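Side-chain contacts in twin-arginine translocation pathway signal (Rhodoferax ferrireducens, PDB 5IM2), which probably serves as the solute-binding protein of a TRAP transporter, holding an aromatic carboxylate such as benzoate in its pocket for uptake: residues L51-F56 and N66-W71; Q99-A104 and D110-I115. One frame throughout, in Å; residues are numbered along the deposited sequence.

Interaction 1: residues L51-F56 and N66-W71. With BEZ (benzoic acid), chain B.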
loop_
_atom_site.group_PDB
_atom_site.type_symbol
_atom_site.label_atom_id
_atom_site.label_comp_id
_atom_site.label_asym_id
_atom_site.label_seq_id
_atom_site.Cartn_x
_atom_site.Cartn_y
_atom_site.Cartn_z
ATOM N N LEU A 51 16.464 18.181 0.575
ATOM C CA LEU A 51 15.071 17.854 0.832
ATOM C C LEU A 51 14.986 16.840 1.961
ATOM O O LEU A 51 15.737 15.861 1.983
ATOM C CB LEU A 51 14.411 17.284 -0.429
ATOM C CG LEU A 51 14.440 18.186 -1.657
ATOM C CD1 LEU A 51 13.918 17.432 -2.860
ATOM C CD2 LEU A 51 13.658 19.470 -1.453
ATOM N N LYS A 52 14.047 17.062 2.883
ATOM C CA LYS A 52 13.794 16.126 3.968
ATOM C C LYS A 52 12.753 15.097 3.545
ATOM O O LYS A 52 11.644 15.459 3.132
ATOM C CB LYS A 52 13.318 16.862 5.213
ATOM C CG LYS A 52 14.357 17.792 5.769
ATOM C CD LYS A 52 13.843 18.434 7.068
ATOM C CE LYS A 52 14.722 19.583 7.516
ATOM N NZ LYS A 52 13.907 20.818 7.667
ATOM N N PHE A 53 13.113 13.823 3.680
ATOM C CA PHE A 53 12.265 12.674 3.338
ATOM C C PHE A 53 11.934 11.911 4.624
ATOM O O PHE A 53 12.834 11.618 5.412
ATOM C CB PHE A 53 13.012 11.782 2.346
ATOM C CG PHE A 53 12.238 10.586 1.850
ATOM C CD1 PHE A 53 12.088 9.448 2.629
ATOM C CD2 PHE A 53 11.749 10.564 0.556
ATOM C CE1 PHE A 53 11.417 8.343 2.159
ATOM C CE2 PHE A 53 11.064 9.455 0.080
ATOM C CZ PHE A 53 10.889 8.343 0.903
ATOM N N HIS A 54 10.644 11.620 4.866
ATOM C CA HIS A 54 10.212 10.944 6.086
ATOM C C HIS A 54 9.259 9.805 5.756
ATOM O O HIS A 54 8.353 9.977 4.938
ATOM C CB HIS A 54 9.485 11.938 7.047
ATOM C CG HIS A 54 9.422 11.516 8.482
ATOM N ND1 HIS A 54 8.494 12.052 9.348
ATOM C CD2 HIS A 54 10.193 10.689 9.228
ATOM C CE1 HIS A 54 8.660 11.535 10.552
ATOM N NE2 HIS A 54 9.682 10.699 10.505
ATOM N N THR A 55 9.414 8.673 6.445
ATOM C CA THR A 55 8.465 7.573 6.300
ATOM C C THR A 55 8.527 6.680 7.528
ATOM O O THR A 55 9.322 6.899 8.450
ATOM C CB THR A 55 8.762 6.778 5.013
ATOM O OG1 THR A 55 7.758 5.783 4.787
ATOM C CG2 THR A 55 10.117 6.093 5.081
ATOM N N PHE A 56 7.684 5.650 7.528
ATOM C CA PHE A 56 7.490 4.787 8.688
ATOM C C PHE A 56 8.202 3.440 8.548
ATOM O O PHE A 56 8.238 2.653 9.513
ATOM C CB PHE A 56 5.972 4.579 8.924
ATOM C CG PHE A 56 5.286 3.836 7.797
ATOM C CD1 PHE A 56 5.197 2.455 7.807
ATOM C CD2 PHE A 56 4.725 4.510 6.727
ATOM C CE1 PHE A 56 4.593 1.772 6.769
ATOM C CE2 PHE A 56 4.119 3.820 5.681
ATOM C CZ PHE A 56 4.041 2.450 5.719
ATOM N N ASN A 66 15.286 -0.808 -1.431
ATOM C CA ASN A 66 15.154 -1.020 -2.868
ATOM C C ASN A 66 14.187 -0.083 -3.554
ATOM O O ASN A 66 14.134 -0.086 -4.796
ATOM C CB ASN A 66 14.701 -2.457 -3.145
ATOM C CG ASN A 66 15.695 -3.467 -2.661
ATOM O OD1 ASN A 66 16.914 -3.299 -2.845
ATOM N ND2 ASN A 66 15.205 -4.513 -2.018
ATOM N N MET A 67 13.435 0.715 -2.799
ATOM C CA MET A 67 12.564 1.728 -3.384
ATOM C C MET A 67 12.970 3.126 -2.961
ATOM O O MET A 67 13.366 3.931 -3.813
ATOM C CB MET A 67 11.100 1.444 -3.001
ATOM C CG MET A 67 10.641 0.126 -3.573
ATOM S SD MET A 67 9.170 -0.571 -2.799
ATOM C CE MET A 67 8.033 0.774 -3.014
ATOM N N HIS A 68 12.946 3.422 -1.658
ATOM C CA HIS A 68 13.225 4.775 -1.186
ATOM C C HIS A 68 14.663 5.210 -1.457
ATOM O O HIS A 68 14.887 6.265 -2.056
ATOM C CB HIS A 68 12.898 4.868 0.288
ATOM C CG HIS A 68 11.436 4.743 0.535
ATOM N ND1 HIS A 68 10.873 4.767 1.795
ATOM C CD2 HIS A 68 10.414 4.614 -0.343
ATOM C CE1 HIS A 68 9.563 4.632 1.679
ATOM N NE2 HIS A 68 9.258 4.553 0.395
ATOM N N LYS A 69 15.654 4.430 -1.003
ATOM C CA LYS A 69 17.051 4.799 -1.239
ATOM C C LYS A 69 17.371 4.840 -2.720
ATOM O O LYS A 69 18.147 5.690 -3.177
ATOM C CB LYS A 69 17.996 3.829 -0.534
ATOM C CG LYS A 69 18.069 4.066 0.984
ATOM C CD LYS A 69 19.022 3.115 1.660
ATOM C CE LYS A 69 20.448 3.402 1.313
ATOM N NZ LYS A 69 21.345 2.643 2.228
ATOM N N VAL A 70 16.800 3.923 -3.479
ATOM C CA VAL A 70 17.051 3.887 -4.910
ATOM C C VAL A 70 16.489 5.129 -5.590
ATOM O O VAL A 70 17.140 5.730 -6.452
ATOM C CB VAL A 70 16.473 2.588 -5.492
ATOM C CG1 VAL A 70 16.542 2.588 -6.995
ATOM C CG2 VAL A 70 17.233 1.397 -4.925
ATOM N N TRP A 71 15.275 5.531 -5.218
ATOM C CA TRP A 71 14.669 6.695 -5.852
ATOM C C TRP A 71 15.445 7.958 -5.521
ATOM O O TRP A 71 15.744 8.762 -6.407
ATOM C CB TRP A 71 13.203 6.816 -5.418
ATOM C CG TRP A 71 12.438 7.984 -6.063
ATOM C CD1 TRP A 71 11.752 7.956 -7.247
ATOM C CD2 TRP A 71 12.299 9.320 -5.558
ATOM N NE1 TRP A 71 11.186 9.184 -7.492
ATOM C CE2 TRP A 71 11.515 10.035 -6.475
ATOM C CE3 TRP A 71 12.756 9.977 -4.414
ATOM C CZ2 TRP A 71 11.198 11.379 -6.294
ATOM C CZ3 TRP A 71 12.429 11.308 -4.235
ATOM C CH2 TRP A 71 11.659 11.986 -5.159
HETATM C C BEZ B . 0.796 -2.236 5.628
HETATM O O1 BEZ B . 0.011 -3.219 5.497
HETATM O O2 BEZ B . 0.537 -1.353 6.479
HETATM C C1 BEZ B . 2.038 -2.150 4.793
HETATM C C2 BEZ B . 2.889 -1.057 4.931
HETATM C C3 BEZ B . 4.057 -1.016 4.166
HETATM C C4 BEZ B . 4.336 -2.038 3.276
HETATM C C5 BEZ B . 3.476 -3.108 3.125
HETATM C C6 BEZ B . 2.309 -3.164 3.896
#
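The strand segment 51-56 and the helical segment 66-71 lie nearest at Phe53 and His68, whose CA atoms are 9.2 Å apart, so side chains bridge the gap. Phe53 extends its ring from the strand with CG anti to the backbone N (chi1 -177°), and its far edge, CE1 and CZ, meets the face of His68. The two form an edge-to-face pair with planes at 64°. Their centroids are 5.0 Å apart. Phe53 CZ sits 3.6 Å above the imidazole plane, away from the ring centre. In this periplasmic-binding-protein type II fold the contact lies within the beta-alpha-beta unit of strand 49-55, helix 62-78 and strand 83-88, where a C-H edge laid on a ring face lets phenyl and imidazole fill the buried space between strand and helix. Thr55 approaches His68 from the opposite direction: its methyl CG2 lies 3.6 Å from His68 ND1, at the ring edge, near its plane. Threonine serves two needs here, since its OG1 is hydrogen-bonded to Trp113 O while the methyl abuts the imidazole edge. At the C-terminal end of 51-56, Phe56 turns its ring edge to benzoate, with Phe56 CZ 3.8 Å from BEZ C2, an apolar wall for the ligand.

Interaction 2: residues Q99-A104 and D110-I115. With BEZ (benzoic acid), chain B.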
loop_
_atom_site.group_PDB
_atom_site.type_symbol
_atom_site.label_atom_id
_atom_site.label_comp_id
_atom_site.label_asym_id
_atom_site.label_seq_id
_atom_site.Cartn_x
_atom_site.Cartn_y
_atom_site.Cartn_z
ATOM N N GLN A 99 0.170 10.697 10.415
ATOM C CA GLN A 99 0.516 12.116 10.331
ATOM C C GLN A 99 1.489 12.458 9.200
ATOM O O GLN A 99 1.723 13.648 8.958
ATOM C CB GLN A 99 1.077 12.578 11.683
ATOM C CG GLN A 99 -0.008 12.576 12.817
ATOM C CD GLN A 99 0.573 12.396 14.241
ATOM O OE1 GLN A 99 1.766 12.597 14.477
ATOM N NE2 GLN A 99 -0.289 12.019 15.193
ATOM N N LEU A 100 2.031 11.463 8.484
ATOM C CA LEU A 100 3.045 11.737 7.457
ATOM C C LEU A 100 2.533 12.702 6.405
ATOM O O LEU A 100 3.198 13.699 6.081
ATOM C CB LEU A 100 3.512 10.435 6.805
ATOM C CG LEU A 100 4.543 9.655 7.628
ATOM C CD1 LEU A 100 4.649 8.237 7.107
ATOM C CD2 LEU A 100 5.929 10.314 7.694
ATOM N N TYR A 101 1.339 12.440 5.868
ATOM C CA TYR A 101 0.832 13.281 4.785
ATOM C C TYR A 101 0.789 14.751 5.202
ATOM O O TYR A 101 1.305 15.617 4.493
ATOM C CB TYR A 101 -0.542 12.783 4.323
ATOM C CG TYR A 101 -1.027 13.476 3.085
ATOM C CD1 TYR A 101 -0.663 13.016 1.821
ATOM C CD2 TYR A 101 -1.809 14.624 3.176
ATOM C CE1 TYR A 101 -1.086 13.675 0.688
ATOM C CE2 TYR A 101 -2.241 15.287 2.050
ATOM C CZ TYR A 101 -1.873 14.802 0.806
ATOM O OH TYR A 101 -2.312 15.487 -0.315
ATOM N N ASP A 102 0.233 15.045 6.382
ATOM C CA ASP A 102 0.151 16.423 6.859
ATOM C C ASP A 102 1.519 17.030 7.140
ATOM O O ASP A 102 1.669 18.258 7.057
ATOM C CB ASP A 102 -0.742 16.493 8.096
ATOM C CG ASP A 102 -2.205 16.418 7.734
ATOM O OD1 ASP A 102 -2.557 17.019 6.696
ATOM O OD2 ASP A 102 -2.975 15.723 8.433
ATOM N N GLN A 103 2.522 16.215 7.484
ATOM C CA GLN A 103 3.862 16.764 7.667
ATOM C C GLN A 103 4.421 17.306 6.358
ATOM O O GLN A 103 5.103 18.343 6.351
ATOM C CB GLN A 103 4.817 15.720 8.233
ATOM C CG GLN A 103 4.582 15.367 9.689
ATOM C CD GLN A 103 5.419 14.187 10.163
ATOM O OE1 GLN A 103 6.169 13.569 9.389
ATOM N NE2 GLN A 103 5.267 13.843 11.444
ATOM N N ALA A 104 4.175 16.609 5.246
ATOM C CA ALA A 104 4.592 17.129 3.946
ATOM C C ALA A 104 3.759 18.339 3.581
ATOM O O ALA A 104 4.292 19.387 3.206
ATOM C CB ALA A 104 4.478 16.062 2.847
ATOM N N ASP A 110 9.795 17.702 3.435
ATOM C CA ASP A 110 9.518 17.957 2.020
ATOM C C ASP A 110 8.838 16.797 1.294
ATOM O O ASP A 110 7.985 17.041 0.432
ATOM C CB ASP A 110 10.810 18.323 1.285
ATOM C CG ASP A 110 11.463 19.541 1.863
ATOM O OD1 ASP A 110 10.893 20.641 1.657
ATOM O OD2 ASP A 110 12.519 19.405 2.526
ATOM N N ILE A 111 9.195 15.543 1.584
ATOM C CA ILE A 111 8.651 14.391 0.868
ATOM C C ILE A 111 8.328 13.291 1.862
ATOM O O ILE A 111 9.126 12.994 2.758
ATOM C CB ILE A 111 9.630 13.857 -0.209
ATOM C CG1 ILE A 111 9.905 14.932 -1.252
ATOM C CG2 ILE A 111 9.085 12.588 -0.837
ATOM C CD1 ILE A 111 11.098 14.579 -2.136
ATOM N N ILE A 112 7.149 12.683 1.705
ATOM C CA ILE A 112 6.740 11.537 2.507
ATOM C C ILE A 112 6.269 10.409 1.591
ATOM O O ILE A 112 5.876 10.625 0.439
ATOM C CB ILE A 112 5.652 11.914 3.555
ATOM C CG1 ILE A 112 4.378 12.435 2.912
ATOM C CG2 ILE A 112 6.214 12.968 4.466
ATOM C CD1 ILE A 112 3.342 11.398 2.636
ATOM N N TRP A 113 6.324 9.176 2.126
ATOM C CA TRP A 113 5.723 7.997 1.515
ATOM C C TRP A 113 4.855 7.354 2.586
ATOM O O TRP A 113 5.358 7.023 3.676
ATOM C CB TRP A 113 6.794 7.016 1.015
ATOM C CG TRP A 113 6.336 5.787 0.291
ATOM C CD1 TRP A 113 6.108 5.665 -1.053
ATOM C CD2 TRP A 113 6.142 4.489 0.851
ATOM N NE1 TRP A 113 5.753 4.363 -1.356
ATOM C CE2 TRP A 113 5.799 3.620 -0.213
ATOM C CE3 TRP A 113 6.230 3.967 2.147
ATOM C CZ2 TRP A 113 5.523 2.272 -0.022
ATOM C CZ3 TRP A 113 5.953 2.635 2.333
ATOM C CH2 TRP A 113 5.625 1.798 1.257
ATOM N N THR A 114 3.563 7.252 2.312
ATOM C CA THR A 114 2.606 6.776 3.309
ATOM C C THR A 114 1.464 6.023 2.635
ATOM O O THR A 114 1.322 6.027 1.411
ATOM C CB THR A 114 2.058 7.944 4.152
ATOM O OG1 THR A 114 1.457 7.438 5.355
ATOM C CG2 THR A 114 1.013 8.769 3.352
ATOM N N ILE A 115 0.657 5.360 3.458
ATOM C CA ILE A 115 -0.626 4.804 3.039
ATOM C C ILE A 115 -1.710 5.855 3.297
ATOM O O ILE A 115 -1.940 6.216 4.472
ATOM C CB ILE A 115 -0.928 3.500 3.795
ATOM C CG1 ILE A 115 0.085 2.419 3.385
ATOM C CG2 ILE A 115 -2.360 3.030 3.557
ATOM C CD1 ILE A 115 -0.105 1.011 3.973
HETATM C C BEZ B . 0.796 -2.236 5.628
HETATM O O1 BEZ B . 0.011 -3.219 5.497
HETATM O O2 BEZ B . 0.537 -1.353 6.479
HETATM C C1 BEZ B . 2.038 -2.150 4.793
HETATM C C2 BEZ B . 2.889 -1.057 4.931
HETATM C C3 BEZ B . 4.057 -1.016 4.166
HETATM C C4 BEZ B . 4.336 -2.038 3.276
HETATM C C5 BEZ B . 3.476 -3.108 3.125
HETATM C C6 BEZ B . 2.309 -3.164 3.896
HETATM O O HOH W 1 0.117 9.603 6.420
#
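The phenol ring of Tyr101 meets the side chain of Ile112 at a slant, Tyr101 CD1 lying 4.4 Å from Ile112 CD1, while the Tyr101 hydroxyl is hydrogen-bonded to Asp159 and Thr160. The second flat group, the indole of Trp113, points to the other side of the strand: it pairs edge-to-face with His68, its own edge faces C3 of benzoate, and its NE1 is bonded to Gln166. Ile112 is the main filler between helix and strand. Its CG1 takes the crowded position between backbone N and carbonyl carbon (chi1 61°), which brings CG1 to 3.6 Å from Ala104 CB and sets CG2 3.5 Å from Leu100 O. That carbonyl already accepts the helical bond from Ala104 N, so the apolar branch beside it probably leaves no polar need unmet. Helix 100-104 and strand 111-114 run antiparallel at 163°, their axes 7.6 Å apart, closing the crossover from strand 83-88 across one face of the five-stranded sheet; the small Ala104 permits this close approach. Replacing Ile112 by alanine would remove CG1, CG2 and CD1, and is likely to open a gap next to the Tyr101 backbone and the methyl of Ala104. Nearer the ligand, Leu100 and Thr114 lie alongside each other, pointing opposite ways, with Leu100 CD1 3.7 Å from Thr114 OG1. The hydroxyl suits this place because it can hydrogen-bond a bridging water: the water 2.8 Å from Thr114 OG1 accepts a hydrogen bond from Tyr101 N, an amide in the first turn of the helix. Beyond the strand, Ile115 CD1 comes to 3.5 Å from BEZ O2, and the benzoate is also hydrogen-bonded to Arg192 and Tyr118.

Interaction 1 closes before interaction 2 opens along the chain, and their centres lie 11 Å apart in the same domain. Both rest on one five-stranded mixed sheet, of order 2-1-3-5-4, in which strands 49-55 and 111-114 are parallel neighbours; helix 62-78 covers one face and helix 100-106 the other. Besides the sheet's backbone bonds, polar side chains help tie the two together: His54 ND1 probably bonds to Gln103 OE1, and the Asp110 side chain probably accepts from the backbone amide of Lys52. Both strands run toward the benzoate, where Phe56 and Ile115 line its pocket, so the packing on both faces of the sheet probably helps to place this part of the pocket.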